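Local structure of monoglyceride lipase (Saccharomyces cerevisiae, 4ZWN) at residues W141-G146 / A300-F305; S169-I174 / V264-G269; K75-L80 / I304-T309. The protein hydrolyses monoacylglycerols to free fatty acids and glycerol, with a strong preference for monounsaturated substrates, and also takes part in breaking down fatty acid ethyl esters. The protein carries 2 engineered substitutions. All coordinates share one frame; numbering follows the deposited sequence.

The three contacts illustrate how an alpha/beta hydrolase gathers its working residues at one end of a sheet. Along the chain the segments come in the order 75-80, 141-146, 169-174, 264-269, 300-305 and 304-309, the last two overlapping at Ile304 and Phe305. Contacts 1 and 2 lie about 7 Å apart, centre to centre, at the ends of the neighbouring strands 138-143, 165-169 and 264-269, with the loop 300-305 packed against them. Contact 3 sits about 9 Å from contact 1 and 15 Å from contact 2, where helix 78-86 begins. Phe305 also packs on Ser169 and Met267 of contact 2, so the histidine-bearing loop is tied to the sheet and to that helix.

Contact 1 of 3, residues W141-G146 / A300-F305; sequences WGHSMG and ARHSIF
Ser144 OG is gripped by an ordered water at 2.7 Å and by the side-chain amide of Asn275, and it faces the edge of the His302 ring with NE2 at 3.4 Å. The same water lies 2.9 Å from His302 NE2, thus bridging the serine and the imidazole. The other nitrogen of that ring, ND1, is hydrogen-bonded to Asp272 OD2, which helps fix the rotation of the ring and keeps NE2 turned to the serine.

His143 comes over one face of His302. The two rings are inclined at 50°, neither stacked nor edge-to-face, and CE1 of His143 stands above the centre of the His302 ring. The same CE1, at the edge of its own ring, also lies 3.1 Å from His302 O. Ser169 holds His143 through ND1, a second-shell tie to the adjoining strand. With CG anti to the backbone N (chi1 172°), the His143 side chain is carried from the strand end toward the loop.

Deeper in, the indole edge of Trp141 meets the face of Phe305 in a T-shaped pair, planes at 87°. Its NE1 stands over the middle of the phenyl ring, while CZ2 touches Phe305 CB at 3.7 Å.

Ser144, at the sharp turn between strand 138-143 and helix 145-156, has the positive phi of a nucleophile elbow. Together with the GXSXG sequence and the nearby His302 and Asp272, this geometry fits the Ser-His-Asp triad inferred for this alpha/beta hydrolase.

Contact 2 of 3, residues S169-I174 / V264-G269; sequences SGPLII and VIIMHG
His268 lays its imidazole face over Gly170, whose CA stands 3.7 Å from the ring centroid and only 11° off the ring normal, a CH-pi contact. Carrying CG anti to the backbone N (chi1 -158°), the histidine brings its ring across Gly170. ND1 is hydrogen-bonded to Ser280 OG and NE2 to the backbone oxygen of Asn275, so the ring is held at both nitrogens and has little freedom to turn. The glycine beneath it has a positive phi of 39°, of the kind glycine adopts easily.

Pro171 follows and brings CD to the CG2 branch of Ile266, 3.6 Å away, with CG more loosely against the same methyl. Ser280 of helix 277-286 touches both side chains, so this apolar pair is closed over by the helix that packs on the sheet.

Strands 165-169 and 264-269 are parallel neighbours in the alpha/beta hydrolase sheet. Ser169, the last residue of the first, forms a parallel bridge with Met267 of the second at a CA separation of 5.1 Å, before the chain turns off at Gly170. In this fold the loop leaving strand 264-269 carries the acid of the triad, here Asp272 by inference, shortly after His268.

Met267 O takes the N-H of Gly170 in a nearly straight bond of 2.7 Å, and Ser169 CA adds a weaker C-H...O approach to this oxygen at 3.4 Å. The side chains of Ser169 and Met267 emerge on one face of the sheet, where both touch Phe305. Ser169 OG is hydrogen-bonded there to His143 ND1, and on the loop beyond, Gly170 O accepts from Asn275 ND2.

Contact 3 of 3, residues K75-L80 / I304-T309; sequences KIQFRL and IFSLET
Arg79 runs fully extended from CG to NE and points the edge of its guanidinium group at the backbone oxygens of Ser306 and Glu308. NH1 gives a nearly straight bond to Glu308 O, although its 2.5 Å length is doubtful, and a weak one to Ser306 O at 3.3 Å; NH2 adds a weak, more bent bond to Glu308 O. Beyond the loop, NH2 forms a salt bridge with Asp310, in the first turn of helix 310-326. A leucine in place of the arginine would probably leave Asp310 without this charge partner and the carbonyls of Ser306 and Glu308 without these donors, so that the loop could shift more easily.

Ser306 fits in beside Arg79, its CB against Ile76 CG2 at 3.6 Å. Its OG stands between the backbone N and the carbonyl carbon (chi1 61°), donating to a water that in turn donates to Gln77 OE1. A second water is held by three backbone groups, giving its hydrogens to Ile76 O and Phe305 O and accepting from Leu80 N.

In this alpha/beta hydrolase, the contact joins the start of helix 78-86 to the loop between the inferred catalytic histidine, His302, and helix 310-326. Thr309 is the N-cap of that last helix, with OG1 bonded to Val312 N, and its own N-H goes to Glu308 OE1 at 3.0 Å. Ser212 holds the same carboxylate oxygen.

Leu80 crosses Phe305 at a slant, its CD1 methyl 3.8 Å from ring atom CD1, and Phe317 of helix 310-326 touches the leucine.

Contact 1 of 3, residues W141-G146 / A300-F305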
loop_
_atom_site.group_PDB
_atom_site.type_symbol
_atom_site.label_atom_id
_atom_site.label_comp_id
_atom_site.label_asym_id
_atom_site.label_seq_id
_atom_site.Cartn_x
_atom_site.Cartn_y
_atom_site.Cartn_z
ATOM N N TRP A 141 -5.591 2.532 -2.799
ATOM C CA TRP A 141 -4.675 2.954 -1.744
ATOM C C TRP A 141 -3.506 1.983 -1.661
ATOM O O TRP A 141 -3.681 0.780 -1.831
ATOM C CB TRP A 141 -5.412 3.025 -0.405
ATOM C CG TRP A 141 -4.563 3.337 0.800
ATOM C CD1 TRP A 141 -4.396 4.559 1.385
ATOM C CD2 TRP A 141 -3.802 2.410 1.587
ATOM N NE1 TRP A 141 -3.570 4.453 2.478
ATOM C CE2 TRP A 141 -3.191 3.145 2.624
ATOM C CE3 TRP A 141 -3.571 1.031 1.512
ATOM C CZ2 TRP A 141 -2.365 2.549 3.579
ATOM C CZ3 TRP A 141 -2.749 0.441 2.462
ATOM C CH2 TRP A 141 -2.158 1.200 3.481
ATOM N N GLY A 142 -2.314 2.504 -1.399
ATOM C CA GLY A 142 -1.140 1.662 -1.280
ATOM C C GLY A 142 -0.112 2.242 -0.333
ATOM O O GLY A 142 0.084 3.456 -0.291
ATOM N N HIS A 143 0.543 1.375 0.435
ATOM C CA HIS A 143 1.601 1.816 1.335
ATOM C C HIS A 143 2.963 1.279 0.909
ATOM O O HIS A 143 3.098 0.102 0.578
ATOM C CB HIS A 143 1.311 1.386 2.771
ATOM C CG HIS A 143 2.453 1.636 3.706
ATOM N ND1 HIS A 143 2.861 2.904 4.058
ATOM C CD2 HIS A 143 3.291 0.781 4.338
ATOM C CE1 HIS A 143 3.892 2.821 4.878
ATOM N NE2 HIS A 143 4.174 1.542 5.063
ATOM N N SER A 144 3.965 2.154 0.932
ATOM C CA SER A 144 5.352 1.796 0.584
ATOM C C SER A 144 5.350 1.063 -0.757
ATOM O O SER A 144 5.011 1.647 -1.788
ATOM C CB SER A 144 5.950 0.925 1.691
ATOM O OG SER A 144 7.357 0.843 1.553
ATOM N N MET A 145 5.739 -0.209 -0.740
ATOM C CA MET A 145 5.725 -1.035 -1.944
ATOM C C MET A 145 4.358 -0.985 -2.627
ATOM O O MET A 145 4.275 -0.911 -3.850
ATOM C CB MET A 145 6.080 -2.489 -1.614
ATOM C CG MET A 145 6.146 -3.397 -2.831
ATOM S SD MET A 145 6.123 -5.145 -2.386
ATOM C CE MET A 145 4.445 -5.310 -1.774
ATOM N N GLY A 146 3.299 -1.022 -1.824
ATOM C CA GLY A 146 1.945 -0.905 -2.334
ATOM C C GLY A 146 1.674 0.474 -2.905
ATOM O O GLY A 146 0.888 0.626 -3.840
ATOM N N ALA A 300 6.086 12.226 12.080
ATOM C CA ALA A 300 5.653 10.924 11.654
ATOM C C ALA A 300 6.728 10.204 10.894
ATOM O O ALA A 300 7.650 10.779 10.450
ATOM C CB ALA A 300 4.375 11.008 10.872
ATOM N N ARG A 301 6.603 8.910 10.816
ATOM C CA ARG A 301 7.619 8.064 10.282
ATOM C C ARG A 301 7.014 7.264 9.170
ATOM O O ARG A 301 6.109 7.708 8.534
ATOM C CB ARG A 301 8.164 7.168 11.369
ATOM C CG ARG A 301 9.042 7.917 12.329
ATOM C CD ARG A 301 9.818 7.044 13.264
ATOM N NE ARG A 301 10.554 7.852 14.219
ATOM C CZ ARG A 301 11.189 7.406 15.296
ATOM N NH1 ARG A 301 11.209 6.145 15.618
ATOM N NH2 ARG A 301 11.794 8.252 16.075
ATOM N N HIS A 302 7.528 6.088 8.917
ATOM C CA HIS A 302 7.020 5.280 7.811
ATOM C C HIS A 302 5.586 4.756 7.703
ATOM O O HIS A 302 4.875 5.089 6.758
ATOM C CB HIS A 302 7.945 4.071 7.680
ATOM C CG HIS A 302 7.800 3.340 6.380
ATOM N ND1 HIS A 302 7.837 3.979 5.162
ATOM C CD2 HIS A 302 7.620 2.027 6.114
ATOM C CE1 HIS A 302 7.686 3.090 4.195
ATOM N NE2 HIS A 302 7.551 1.895 4.748
ATOM N N SER A 303 5.166 3.935 8.661
ATOM C CA SER A 303 3.849 3.296 8.602
ATOM C C SER A 303 2.810 4.186 9.280
ATOM O O SER A 303 2.347 3.882 10.380
ATOM C CB SER A 303 3.855 1.916 9.266
ATOM O OG SER A 303 4.715 1.023 8.582
ATOM N N ILE A 304 2.435 5.273 8.614
ATOM C CA ILE A 304 1.562 6.282 9.210
ATOM C C ILE A 304 0.095 5.857 9.278
ATOM O O ILE A 304 -0.670 6.373 10.092
ATOM C CB ILE A 304 1.653 7.613 8.439
ATOM C CG1 ILE A 304 1.304 7.404 6.962
ATOM C CG2 ILE A 304 3.042 8.214 8.581
ATOM C CD1 ILE A 304 1.336 8.677 6.136
ATOM N N PHE A 305 -0.293 4.915 8.426
ATOM C CA PHE A 305 -1.684 4.480 8.346
ATOM C C PHE A 305 -1.966 3.215 9.146
ATOM O O PHE A 305 -3.101 2.740 9.173
ATOM C CB PHE A 305 -2.084 4.231 6.889
ATOM C CG PHE A 305 -2.585 5.449 6.176
ATOM C CD1 PHE A 305 -3.869 5.914 6.399
ATOM C CD2 PHE A 305 -1.784 6.111 5.260
ATOM C CE1 PHE A 305 -4.341 7.031 5.738
ATOM C CE2 PHE A 305 -2.251 7.225 4.593
ATOM C CZ PHE A 305 -3.534 7.682 4.832
HETATM O O HOH W 1 8.870 -0.307 3.494
#

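Contact 2 of 3, residues S169-I174 / V264-G269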
loop_
_atom_site.group_PDB
_atom_site.type_symbol
_atom_site.label_atom_id
_atom_site.label_comp_id
_atom_site.label_asym_id
_atom_site.label_seq_id
_atom_site.Cartn_x
_atom_site.Cartn_y
_atom_site.Cartn_z
ATOM N N SER A 169 0.617 6.051 0.375
ATOM C CA SER A 169 1.114 6.158 1.740
ATOM C C SER A 169 2.611 5.902 1.769
ATOM O O SER A 169 3.044 4.750 1.688
ATOM C CB SER A 169 0.395 5.173 2.661
ATOM O OG SER A 169 1.033 5.101 3.926
ATOM N N GLY A 170 3.386 6.977 1.897
ATOM C CA GLY A 170 4.836 6.917 1.798
ATOM C C GLY A 170 5.290 5.962 0.711
ATOM O O GLY A 170 5.967 4.976 0.999
ATOM N N PRO A 171 4.901 6.236 -0.544
ATOM C CA PRO A 171 5.115 5.280 -1.634
ATOM C C PRO A 171 6.590 4.992 -1.878
ATOM O O PRO A 171 7.423 5.893 -1.769
ATOM C CB PRO A 171 4.488 5.979 -2.843
ATOM C CG PRO A 171 4.562 7.428 -2.516
ATOM C CD PRO A 171 4.350 7.513 -1.035
ATOM N N LEU A 172 6.905 3.739 -2.190
ATOM C CA LEU A 172 8.274 3.355 -2.494
ATOM C C LEU A 172 8.677 3.886 -3.859
ATOM O O LEU A 172 8.413 3.259 -4.885
ATOM C CB LEU A 172 8.440 1.838 -2.449
ATOM C CG LEU A 172 9.821 1.300 -2.836
ATOM C CD1 LEU A 172 10.888 1.825 -1.899
ATOM C CD2 LEU A 172 9.817 -0.215 -2.843
ATOM N N ILE A 173 9.305 5.055 -3.863
ATOM C CA ILE A 173 9.837 5.626 -5.089
ATOM C C ILE A 173 11.364 5.568 -5.030
ATOM O O ILE A 173 11.998 4.919 -5.861
ATOM C CB ILE A 173 9.334 7.067 -5.303
ATOM C CG1 ILE A 173 7.808 7.061 -5.465
ATOM C CG2 ILE A 173 9.986 7.687 -6.520
ATOM C CD1 ILE A 173 7.197 8.417 -5.768
ATOM N N ILE A 174 11.948 6.226 -4.035
ATOM C CA ILE A 174 13.373 6.072 -3.754
ATOM C C ILE A 174 13.602 5.821 -2.271
ATOM O O ILE A 174 12.977 6.453 -1.420
ATOM C CB ILE A 174 14.193 7.309 -4.174
ATOM C CG1 ILE A 174 13.513 8.592 -3.688
ATOM C CG2 ILE A 174 14.391 7.334 -5.678
ATOM C CD1 ILE A 174 14.389 9.817 -3.787
ATOM N N VAL A 264 -5.122 12.769 -7.198
ATOM C CA VAL A 264 -4.019 12.105 -6.510
ATOM C C VAL A 264 -3.742 12.772 -5.182
ATOM O O VAL A 264 -3.803 13.999 -5.073
ATOM C CB VAL A 264 -2.706 12.140 -7.323
ATOM C CG1 VAL A 264 -2.074 10.754 -7.366
ATOM C CG2 VAL A 264 -2.935 12.707 -8.709
ATOM N N ILE A 265 -3.428 11.978 -4.171
ATOM C CA ILE A 265 -2.913 12.547 -2.944
ATOM C C ILE A 265 -1.893 11.584 -2.341
ATOM O O ILE A 265 -2.116 10.374 -2.261
ATOM C CB ILE A 265 -4.034 12.869 -1.928
ATOM C CG1 ILE A 265 -3.489 13.640 -0.717
ATOM C CG2 ILE A 265 -4.803 11.621 -1.498
ATOM C CD1 ILE A 265 -4.552 14.378 0.082
ATOM N N ILE A 266 -0.740 12.126 -1.970
ATOM C CA ILE A 266 0.284 11.328 -1.316
ATOM C C ILE A 266 0.445 11.778 0.127
ATOM O O ILE A 266 0.550 12.994 0.401
ATOM C CB ILE A 266 1.639 11.407 -2.049
ATOM C CG1 ILE A 266 1.556 10.699 -3.418
ATOM C CG2 ILE A 266 2.733 10.768 -1.205
ATOM C CD1 ILE A 266 2.822 10.786 -4.268
ATOM N N MET A 267 0.433 10.811 1.052
ATOM C CA MET A 267 0.660 11.150 2.459
ATOM C C MET A 267 1.931 10.443 2.920
ATOM O O MET A 267 2.097 9.225 2.718
ATOM C CB MET A 267 -0.520 10.769 3.305
ATOM C CG MET A 267 -1.779 11.261 2.680
ATOM S SD MET A 267 -3.304 10.480 3.132
ATOM C CE MET A 267 -4.397 11.593 2.257
ATOM N N HIS A 268 2.823 11.206 3.545
ATOM C CA HIS A 268 4.184 10.757 3.779
ATOM C C HIS A 268 4.719 11.368 5.060
ATOM O O HIS A 268 4.722 12.589 5.201
ATOM C CB HIS A 268 5.061 11.141 2.581
ATOM C CG HIS A 268 6.300 10.316 2.441
ATOM N ND1 HIS A 268 6.799 9.934 1.215
ATOM C CD2 HIS A 268 7.134 9.779 3.367
ATOM C CE1 HIS A 268 7.883 9.204 1.388
ATOM N NE2 HIS A 268 8.109 9.093 2.683
ATOM N N GLY A 269 5.208 10.526 5.965
ATOM C CA GLY A 269 5.795 11.019 7.196
ATOM C C GLY A 269 7.057 11.810 6.912
ATOM O O GLY A 269 7.899 11.382 6.122
#

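Contact 3 of 3, residues K75-L80 / I304-T309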
loop_
_atom_site.group_PDB
_atom_site.type_symbol
_atom_site.label_atom_id
_atom_site.label_comp_id
_atom_site.label_asym_id
_atom_site.label_seq_id
_atom_site.Cartn_x
_atom_site.Cartn_y
_atom_site.Cartn_z
ATOM N N LYS A 75 -3.977 -8.014 8.640
ATOM C CA LYS A 75 -4.068 -7.468 9.997
ATOM C C LYS A 75 -3.457 -6.073 10.115
ATOM O O LYS A 75 -3.926 -5.246 10.901
ATOM C CB LYS A 75 -3.396 -8.415 11.003
ATOM C CG LYS A 75 -3.385 -7.897 12.441
ATOM C CD LYS A 75 -2.710 -8.876 13.392
ATOM C CE LYS A 75 -3.659 -9.988 13.813
ATOM N NZ LYS A 75 -4.801 -9.454 14.605
ATOM N N ILE A 76 -2.412 -5.813 9.334
ATOM C CA ILE A 76 -1.740 -4.519 9.375
ATOM C C ILE A 76 -2.694 -3.401 8.951
ATOM O O ILE A 76 -2.625 -2.283 9.460
ATOM C CB ILE A 76 -0.483 -4.507 8.478
ATOM C CG1 ILE A 76 0.453 -5.656 8.862
ATOM C CG2 ILE A 76 0.253 -3.177 8.584
ATOM C CD1 ILE A 76 0.955 -5.589 10.292
ATOM N N GLN A 77 -3.605 -3.712 8.036
ATOM C CA GLN A 77 -4.545 -2.707 7.556
ATOM C C GLN A 77 -5.865 -2.711 8.328
ATOM O O GLN A 77 -6.811 -2.027 7.936
ATOM C CB GLN A 77 -4.810 -2.901 6.062
ATOM C CG GLN A 77 -3.996 -1.970 5.179
ATOM C CD GLN A 77 -2.505 -2.102 5.414
ATOM O OE1 GLN A 77 -1.886 -1.261 6.067
ATOM N NE2 GLN A 77 -1.916 -3.162 4.875
ATOM N N PHE A 78 -5.924 -3.467 9.424
ATOM C CA PHE A 78 -7.120 -3.498 10.266
ATOM C C PHE A 78 -7.490 -2.109 10.773
ATOM O O PHE A 78 -8.648 -1.702 10.704
ATOM C CB PHE A 78 -6.930 -4.432 11.465
ATOM C CG PHE A 78 -7.165 -5.884 11.155
ATOM C CD1 PHE A 78 -7.414 -6.302 9.856
ATOM C CD2 PHE A 78 -7.149 -6.829 12.166
ATOM C CE1 PHE A 78 -7.631 -7.641 9.571
ATOM C CE2 PHE A 78 -7.368 -8.166 11.888
ATOM C CZ PHE A 78 -7.609 -8.570 10.589
ATOM N N ARG A 79 -6.493 -1.398 11.289
ATOM C CA ARG A 79 -6.686 -0.068 11.854
ATOM C C ARG A 79 -7.321 0.874 10.833
ATOM O O ARG A 79 -8.227 1.641 11.158
ATOM C CB ARG A 79 -5.344 0.483 12.343
ATOM C CG ARG A 79 -5.413 1.643 13.322
ATOM C CD ARG A 79 -3.995 2.057 13.712
ATOM N NE ARG A 79 -3.953 3.124 14.710
ATOM C CZ ARG A 79 -2.829 3.659 15.178
ATOM N NH1 ARG A 79 -1.653 3.229 14.737
ATOM N NH2 ARG A 79 -2.876 4.626 16.085
ATOM N N LEU A 80 -6.856 0.795 9.590
ATOM C CA LEU A 80 -7.366 1.657 8.528
ATOM C C LEU A 80 -8.780 1.266 8.106
ATOM O O LEU A 80 -9.661 2.117 7.995
ATOM C CB LEU A 80 -6.434 1.615 7.318
ATOM C CG LEU A 80 -6.888 2.414 6.100
ATOM C CD1 LEU A 80 -7.066 3.887 6.458
ATOM C CD2 LEU A 80 -5.893 2.243 4.963
ATOM N N ILE A 304 2.435 5.273 8.614
ATOM C CA ILE A 304 1.562 6.282 9.210
ATOM C C ILE A 304 0.095 5.857 9.278
ATOM O O ILE A 304 -0.670 6.373 10.092
ATOM C CB ILE A 304 1.653 7.613 8.439
ATOM C CG1 ILE A 304 1.304 7.404 6.962
ATOM C CG2 ILE A 304 3.042 8.214 8.581
ATOM C CD1 ILE A 304 1.336 8.677 6.136
ATOM N N PHE A 305 -0.293 4.915 8.426
ATOM C CA PHE A 305 -1.684 4.480 8.346
ATOM C C PHE A 305 -1.966 3.215 9.146
ATOM O O PHE A 305 -3.101 2.740 9.173
ATOM C CB PHE A 305 -2.084 4.231 6.889
ATOM C CG PHE A 305 -2.585 5.449 6.176
ATOM C CD1 PHE A 305 -3.869 5.914 6.399
ATOM C CD2 PHE A 305 -1.784 6.111 5.260
ATOM C CE1 PHE A 305 -4.341 7.031 5.738
ATOM C CE2 PHE A 305 -2.251 7.225 4.593
ATOM C CZ PHE A 305 -3.534 7.682 4.832
ATOM N N SER A 306 -0.945 2.656 9.786
ATOM C CA SER A 306 -1.112 1.346 10.401
ATOM C C SER A 306 -0.444 1.201 11.764
ATOM O O SER A 306 -1.065 0.711 12.708
ATOM C CB SER A 306 -0.582 0.264 9.459
ATOM O OG SER A 306 0.798 0.451 9.196
ATOM N N LEU A 307 0.813 1.623 11.870
ATOM C CA LEU A 307 1.605 1.297 13.052
ATOM C C LEU A 307 2.079 2.512 13.852
ATOM O O LEU A 307 2.795 2.365 14.838
ATOM C CB LEU A 307 2.809 0.448 12.634
ATOM C CG LEU A 307 2.429 -0.860 11.928
ATOM C CD1 LEU A 307 3.657 -1.589 11.405
ATOM C CD2 LEU A 307 1.614 -1.760 12.856
ATOM N N GLU A 308 1.672 3.708 13.443
ATOM C CA GLU A 308 2.096 4.916 14.146
ATOM C C GLU A 308 1.221 5.231 15.355
ATOM O O GLU A 308 0.276 4.504 15.661
ATOM C CB GLU A 308 2.113 6.114 13.193
ATOM C CG GLU A 308 3.472 6.387 12.564
ATOM C CD GLU A 308 4.500 6.886 13.571
ATOM O OE1 GLU A 308 4.115 7.223 14.711
ATOM O OE2 GLU A 308 5.696 6.947 13.220
ATOM N N THR A 309 1.548 6.322 16.042
ATOM C CA THR A 309 0.821 6.733 17.237
ATOM C C THR A 309 -0.601 7.154 16.901
ATOM O O THR A 309 -0.909 7.468 15.750
ATOM C CB THR A 309 1.522 7.900 17.961
ATOM O OG1 THR A 309 1.485 9.073 17.134
ATOM C CG2 THR A 309 2.962 7.551 18.279
HETATM O O HOH W 2 -4.113 -0.028 9.283
HETATM O O HOH W 3 0.684 0.404 6.419
#